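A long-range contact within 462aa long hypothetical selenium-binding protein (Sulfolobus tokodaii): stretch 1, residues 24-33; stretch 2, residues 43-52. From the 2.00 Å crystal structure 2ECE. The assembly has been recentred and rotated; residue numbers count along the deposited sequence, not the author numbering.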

ATOM      1  N   PRO A  24      -1.897 -20.331  -8.307  1.00 33.05           N
ATOM      2  CA  PRO A  24      -1.002 -19.167  -8.316  1.00 31.69           C
ATOM      3  C   PRO A  24      -1.493 -18.081  -9.272  1.00 30.36           C
ATOM      4  O   PRO A  24      -2.361 -18.328 -10.110  1.00 29.91           O
ATOM      5  CB  PRO A  24       0.336 -19.753  -8.780  1.00 32.43           C
ATOM      6  CG  PRO A  24       0.211 -21.227  -8.503  1.00 33.23           C
ATOM      7  CD  PRO A  24      -1.215 -21.507  -8.870  1.00 33.80           C
ATOM      8  N   GLU A  25      -0.919 -16.887  -9.149  1.00 28.91           N
ATOM      9  CA  GLU A  25      -1.285 -15.758 -10.003  1.00 26.39           C
ATOM     10  C   GLU A  25      -0.653 -15.871 -11.396  1.00 26.66           C
ATOM     11  O   GLU A  25       0.488 -16.304 -11.526  1.00 25.51           O
ATOM     12  CB  GLU A  25      -0.835 -14.442  -9.352  1.00 25.32           C
ATOM     13  CG  GLU A  25       0.683 -14.227  -9.301  1.00 22.87           C
ATOM     14  CD  GLU A  25       1.374 -14.967  -8.159  1.00 24.98           C
ATOM     15  OE1 GLU A  25       0.704 -15.744  -7.447  1.00 25.42           O
ATOM     16  OE2 GLU A  25       2.598 -14.770  -7.971  1.00 24.14           O
ATOM     17  N   ASP A  26      -1.397 -15.479 -12.429  1.00 26.62           N
ATOM     18  CA  ASP A  26      -0.903 -15.504 -13.806  1.00 27.36           C
ATOM     19  C   ASP A  26      -0.429 -14.113 -14.230  1.00 27.31           C
ATOM     20  O   ASP A  26       0.454 -13.977 -15.079  1.00 24.40           O
ATOM     21  CB  ASP A  26      -1.999 -15.923 -14.793  1.00 30.73           C
ATOM     22  CG  ASP A  26      -2.268 -17.410 -14.786  1.00 36.38           C
ATOM     23  OD1 ASP A  26      -1.299 -18.196 -14.686  1.00 38.86           O
ATOM     24  OD2 ASP A  26      -3.454 -17.793 -14.904  1.00 40.37           O
ATOM     25  N   LEU A  27      -1.027 -13.084 -13.632  1.00 25.72           N
ATOM     26  CA  LEU A  27      -0.704 -11.707 -13.986  1.00 24.56           C
ATOM     27  C   LEU A  27      -0.523 -10.800 -12.792  1.00 23.59           C
ATOM     28  O   LEU A  27      -0.976 -11.094 -11.688  1.00 23.02           O
ATOM     29  CB  LEU A  27      -1.818 -11.114 -14.851  1.00 23.74           C
ATOM     30  CG  LEU A  27      -2.261 -11.884 -16.085  1.00 25.00           C
ATOM     31  CD1 LEU A  27      -3.644 -11.396 -16.504  1.00 27.25           C
ATOM     32  CD2 LEU A  27      -1.236 -11.706 -17.200  1.00 25.55           C
ATOM     33  N   ALA A  28       0.123  -9.668 -13.048  1.00 23.59           N
ATOM     34  CA  ALA A  28       0.364  -8.656 -12.033  1.00 22.34           C
ATOM     35  C   ALA A  28      -0.005  -7.307 -12.633  1.00 21.68           C
ATOM     36  O   ALA A  28       0.563  -6.886 -13.639  1.00 20.60           O
ATOM     37  CB  ALA A  28       1.829  -8.662 -11.618  1.00 22.69           C
ATOM     38  N   TYR A  29      -0.982  -6.644 -12.034  1.00 21.12           N
ATOM     39  CA  TYR A  29      -1.398  -5.335 -12.505  1.00 20.22           C
ATOM     40  C   TYR A  29      -0.561  -4.347 -11.703  1.00 18.62           C
ATOM     41  O   TYR A  29      -0.465  -4.462 -10.483  1.00 16.71           O
ATOM     42  CB  TYR A  29      -2.894  -5.141 -12.245  1.00 20.89           C
ATOM     43  CG  TYR A  29      -3.759  -6.120 -13.016  1.00 20.20           C
ATOM     44  CD1 TYR A  29      -3.832  -6.067 -14.409  1.00 19.69           C
ATOM     45  CD2 TYR A  29      -4.500  -7.102 -12.353  1.00 18.90           C
ATOM     46  CE1 TYR A  29      -4.625  -6.968 -15.128  1.00 19.80           C
ATOM     47  CE2 TYR A  29      -5.296  -8.006 -13.059  1.00 20.64           C
ATOM     48  CZ  TYR A  29      -5.356  -7.931 -14.447  1.00 21.84           C
ATOM     49  OH  TYR A  29      -6.162  -8.803 -15.151  1.00 22.22           O
ATOM     50  N   VAL A  30       0.055  -3.385 -12.384  1.00 18.12           N
ATOM     51  CA  VAL A  30       0.909  -2.431 -11.689  1.00 17.91           C
ATOM     52  C   VAL A  30       0.550  -0.980 -11.973  1.00 18.16           C
ATOM     53  O   VAL A  30       0.446  -0.565 -13.130  1.00 17.12           O
ATOM     54  CB  VAL A  30       2.388  -2.666 -12.066  1.00 18.44           C
ATOM     55  CG1 VAL A  30       3.304  -1.797 -11.209  1.00 17.79           C
ATOM     56  CG2 VAL A  30       2.732  -4.150 -11.898  1.00 18.77           C
ATOM     57  N   ALA A  31       0.364  -0.210 -10.908  1.00 17.43           N
ATOM     58  CA  ALA A  31       0.042   1.201 -11.057  1.00 18.81           C
ATOM     59  C   ALA A  31       1.337   1.910 -11.445  1.00 17.78           C
ATOM     60  O   ALA A  31       2.311   1.890 -10.688  1.00 18.75           O
ATOM     61  CB  ALA A  31      -0.492   1.757  -9.746  1.00 17.15           C
ATOM     62  N   CYS A  32       1.350   2.518 -12.628  1.00 18.67           N
ATOM     63  CA  CYS A  32       2.538   3.224 -13.116  1.00 19.23           C
ATOM     64  C   CYS A  32       2.258   4.702 -13.369  1.00 21.26           C
ATOM     65  O   CYS A  32       1.151   5.071 -13.742  1.00 21.18           O
ATOM     66  CB  CYS A  32       3.042   2.570 -14.403  1.00 19.53           C
ATOM     67  SG  CYS A  32       3.654   0.889 -14.144  1.00 19.91           S
ATOM     68  N   LEU A  33       3.271   5.545 -13.192  1.00 22.27           N
ATOM     69  CA  LEU A  33       3.073   6.973 -13.372  1.00 22.95           C
ATOM     70  C   LEU A  33       4.224   7.730 -14.037  1.00 24.79           C
ATOM     71  O   LEU A  33       5.386   7.335 -13.949  1.00 24.85           O
ATOM     72  CB  LEU A  33       2.793   7.620 -12.014  1.00 21.48           C
ATOM     73  CG  LEU A  33       3.898   7.406 -10.965  1.00 22.03           C
ATOM     74  CD1 LEU A  33       3.898   8.557  -9.978  1.00 21.07           C
ATOM     75  CD2 LEU A  33       3.685   6.074 -10.248  1.00 21.91           C
ATOM     76  N   ASP A  43      -0.620   8.613 -16.741  1.00 22.51           N
ATOM     77  CA  ASP A  43      -0.198   7.483 -15.926  1.00 21.04           C
ATOM     78  C   ASP A  43      -0.930   6.294 -16.553  1.00 20.46           C
ATOM     79  O   ASP A  43      -1.754   6.485 -17.452  1.00 18.94           O
ATOM     80  CB  ASP A  43      -0.617   7.695 -14.467  1.00 19.82           C
ATOM     81  CG  ASP A  43       0.094   8.878 -13.825  1.00 19.45           C
ATOM     82  OD1 ASP A  43       1.049   9.403 -14.442  1.00 19.60           O
ATOM     83  OD2 ASP A  43      -0.285   9.276 -12.702  1.00 18.26           O
ATOM     84  N   PHE A  44      -0.640   5.081 -16.097  1.00 18.96           N
ATOM     85  CA  PHE A  44      -1.270   3.901 -16.676  1.00 18.98           C
ATOM     86  C   PHE A  44      -1.155   2.677 -15.783  1.00 19.03           C
ATOM     87  O   PHE A  44      -0.359   2.642 -14.847  1.00 19.47           O
ATOM     88  CB  PHE A  44      -0.616   3.572 -18.027  1.00 18.70           C
ATOM     89  CG  PHE A  44       0.867   3.289 -17.928  1.00 19.72           C
ATOM     90  CD1 PHE A  44       1.341   1.977 -17.846  1.00 20.12           C
ATOM     91  CD2 PHE A  44       1.791   4.337 -17.916  1.00 17.77           C
ATOM     92  CE1 PHE A  44       2.712   1.711 -17.759  1.00 20.34           C
ATOM     93  CE2 PHE A  44       3.161   4.084 -17.827  1.00 20.24           C
ATOM     94  CZ  PHE A  44       3.626   2.762 -17.749  1.00 19.84           C
ATOM     95  N   ILE A  45      -1.966   1.672 -16.090  1.00 20.92           N
ATOM     96  CA  ILE A  45      -1.937   0.410 -15.364  1.00 21.06           C
ATOM     97  C   ILE A  45      -1.217  -0.549 -16.297  1.00 21.80           C
ATOM     98  O   ILE A  45      -1.623  -0.733 -17.447  1.00 22.33           O
ATOM     99  CB  ILE A  45      -3.352  -0.148 -15.093  1.00 20.73           C
ATOM    100  CG1 ILE A  45      -4.030   0.651 -13.976  1.00 18.18           C
ATOM    101  CG2 ILE A  45      -3.257  -1.636 -14.712  1.00 20.11           C
ATOM    102  CD1 ILE A  45      -3.433   0.412 -12.595  1.00 18.10           C
ATOM    103  N   ALA A  46      -0.136  -1.144 -15.815  1.00 21.50           N
ATOM    104  CA  ALA A  46       0.608  -2.077 -16.643  1.00 21.23           C
ATOM    105  C   ALA A  46       0.187  -3.496 -16.317  1.00 22.40           C
ATOM    106  O   ALA A  46      -0.045  -3.828 -15.151  1.00 21.70           O
ATOM    107  CB  ALA A  46       2.098  -1.909 -16.407  1.00 22.62           C
ATOM    108  N   VAL A  47       0.070  -4.323 -17.352  1.00 22.78           N
ATOM    109  CA  VAL A  47      -0.297  -5.718 -17.169  1.00 22.25           C
ATOM    110  C   VAL A  47       0.972  -6.530 -17.387  1.00 21.86           C
ATOM    111  O   VAL A  47       1.492  -6.590 -18.500  1.00 23.79           O
ATOM    112  CB  VAL A  47      -1.368  -6.166 -18.184  1.00 21.09           C
ATOM    113  CG1 VAL A  47      -1.749  -7.613 -17.924  1.00 20.83           C
ATOM    114  CG2 VAL A  47      -2.598  -5.269 -18.074  1.00 19.43           C
ATOM    115  N   VAL A  48       1.472  -7.141 -16.318  1.00 22.06           N
ATOM    116  CA  VAL A  48       2.690  -7.937 -16.377  1.00 22.44           C
ATOM    117  C   VAL A  48       2.411  -9.437 -16.292  1.00 24.11           C
ATOM    118  O   VAL A  48       1.706  -9.899 -15.382  1.00 22.22           O
ATOM    119  CB  VAL A  48       3.658  -7.548 -15.236  1.00 22.42           C
ATOM    120  CG1 VAL A  48       4.898  -8.424 -15.280  1.00 23.48           C
ATOM    121  CG2 VAL A  48       4.053  -6.081 -15.369  1.00 22.53           C
ATOM    122  N   ASP A  49       2.960 -10.179 -17.257  1.00 23.68           N
ATOM    123  CA  ASP A  49       2.803 -11.631 -17.307  1.00 25.02           C
ATOM    124  C   ASP A  49       3.759 -12.150 -16.255  1.00 24.51           C
ATOM    125  O   ASP A  49       4.980 -11.965 -16.334  1.00 24.82           O
ATOM    126  CB  ASP A  49       3.191 -12.204 -18.674  1.00 26.01           C
ATOM    127  CG  ASP A  49       2.772 -13.659 -18.833  1.00 28.11           C
ATOM    128  OD1 ASP A  49       2.823 -14.411 -17.830  1.00 24.04           O
ATOM    129  OD2 ASP A  49       2.393 -14.051 -19.961  1.00 29.85           O
ATOM    130  N   VAL A  50       3.190 -12.818 -15.268  1.00 24.82           N
ATOM    131  CA  VAL A  50       3.960 -13.304 -14.156  1.00 24.60           C
ATOM    132  C   VAL A  50       4.044 -14.833 -14.004  1.00 25.35           C
ATOM    133  O   VAL A  50       4.512 -15.338 -12.984  1.00 24.26           O
ATOM    134  CB  VAL A  50       3.413 -12.577 -12.890  1.00 27.37           C
ATOM    135  CG1 VAL A  50       2.838 -13.536 -11.883  1.00 26.22           C
ATOM    136  CG2 VAL A  50       4.489 -11.696 -12.310  1.00 26.38           C
ATOM    137  N   ASN A  51       3.631 -15.548 -15.049  1.00 26.80           N
ATOM    138  CA  ASN A  51       3.643 -17.019 -15.107  1.00 28.23           C
ATOM    139  C   ASN A  51       4.934 -17.490 -15.802  1.00 28.36           C
ATOM    140  O   ASN A  51       5.121 -17.243 -16.989  1.00 27.05           O
ATOM    141  CB  ASN A  51       2.439 -17.498 -15.926  1.00 29.17           C
ATOM    142  CG  ASN A  51       2.265 -19.009 -15.908  1.00 33.06           C
ATOM    143  OD1 ASN A  51       3.230 -19.771 -15.785  1.00 32.75           O
ATOM    144  ND2 ASN A  51       1.019 -19.449 -16.057  1.00 33.52           N
ATOM    145  N   PRO A  52       5.827 -18.188 -15.075  1.00 30.33           N
ATOM    146  CA  PRO A  52       7.104 -18.697 -15.602  1.00 32.97           C
ATOM    147  C   PRO A  52       7.001 -19.570 -16.851  1.00 34.17           C
ATOM    148  O   PRO A  52       7.936 -19.636 -17.652  1.00 35.49           O
ATOM    149  CB  PRO A  52       7.680 -19.470 -14.417  1.00 32.23           C
ATOM    150  CG  PRO A  52       7.124 -18.738 -13.246  1.00 31.86           C
ATOM    151  CD  PRO A  52       5.688 -18.544 -13.655  1.00 30.47           C
TER
HETATM  152  O   HOH W   1       3.176 -16.931 -10.783  1.00 36.33           O

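What fills the apolar centre? On one face of the sheet Ala 28, Val 30 and Cys 32 meet Val 48, Ala 46 and Phe 44. Val 30 CG2 lies 4.2 Å from Val 48 CG2, and Cys 32 SG sits 3.9 Å from Ala 46 CB. The Phe 44 side chain, with chi1 at p, stands on this face with its end nearer the other stretch, and Cys 32 CB lies over one face of the ring, 3.5 Å from the centroid, in a CH-pi contact.

What lines the other face? Leu 27, Tyr 29 and Ala 31 alternate with the first set and meet Val 47 and Ile 45. Val 47 CG2 approaches the edge of the Tyr 29 ring, 3.9 Å from its CD1.

How does the backbone hold these pairs in register? The strands run antiparallel, and Ala 28 pairs with Val 48, Val 30 with Ala 46 and Cys 32 with Phe 44, each pair exchanging two backbone hydrogen bonds. Val 30 N to Ala 46 O and Ala 46 N to Val 30 O both span 2.8 Å.

Where does the contact turn polar? Beyond the strands, Val 50 N donates to Asp 26 O at 3.0 Å. Asn 51 ND2 adds a weak hydrogen bond to Asp 26 OD1, also 3.0 Å, while a water donates to both Glu 25 O and Val 50 O, bridging the backbones.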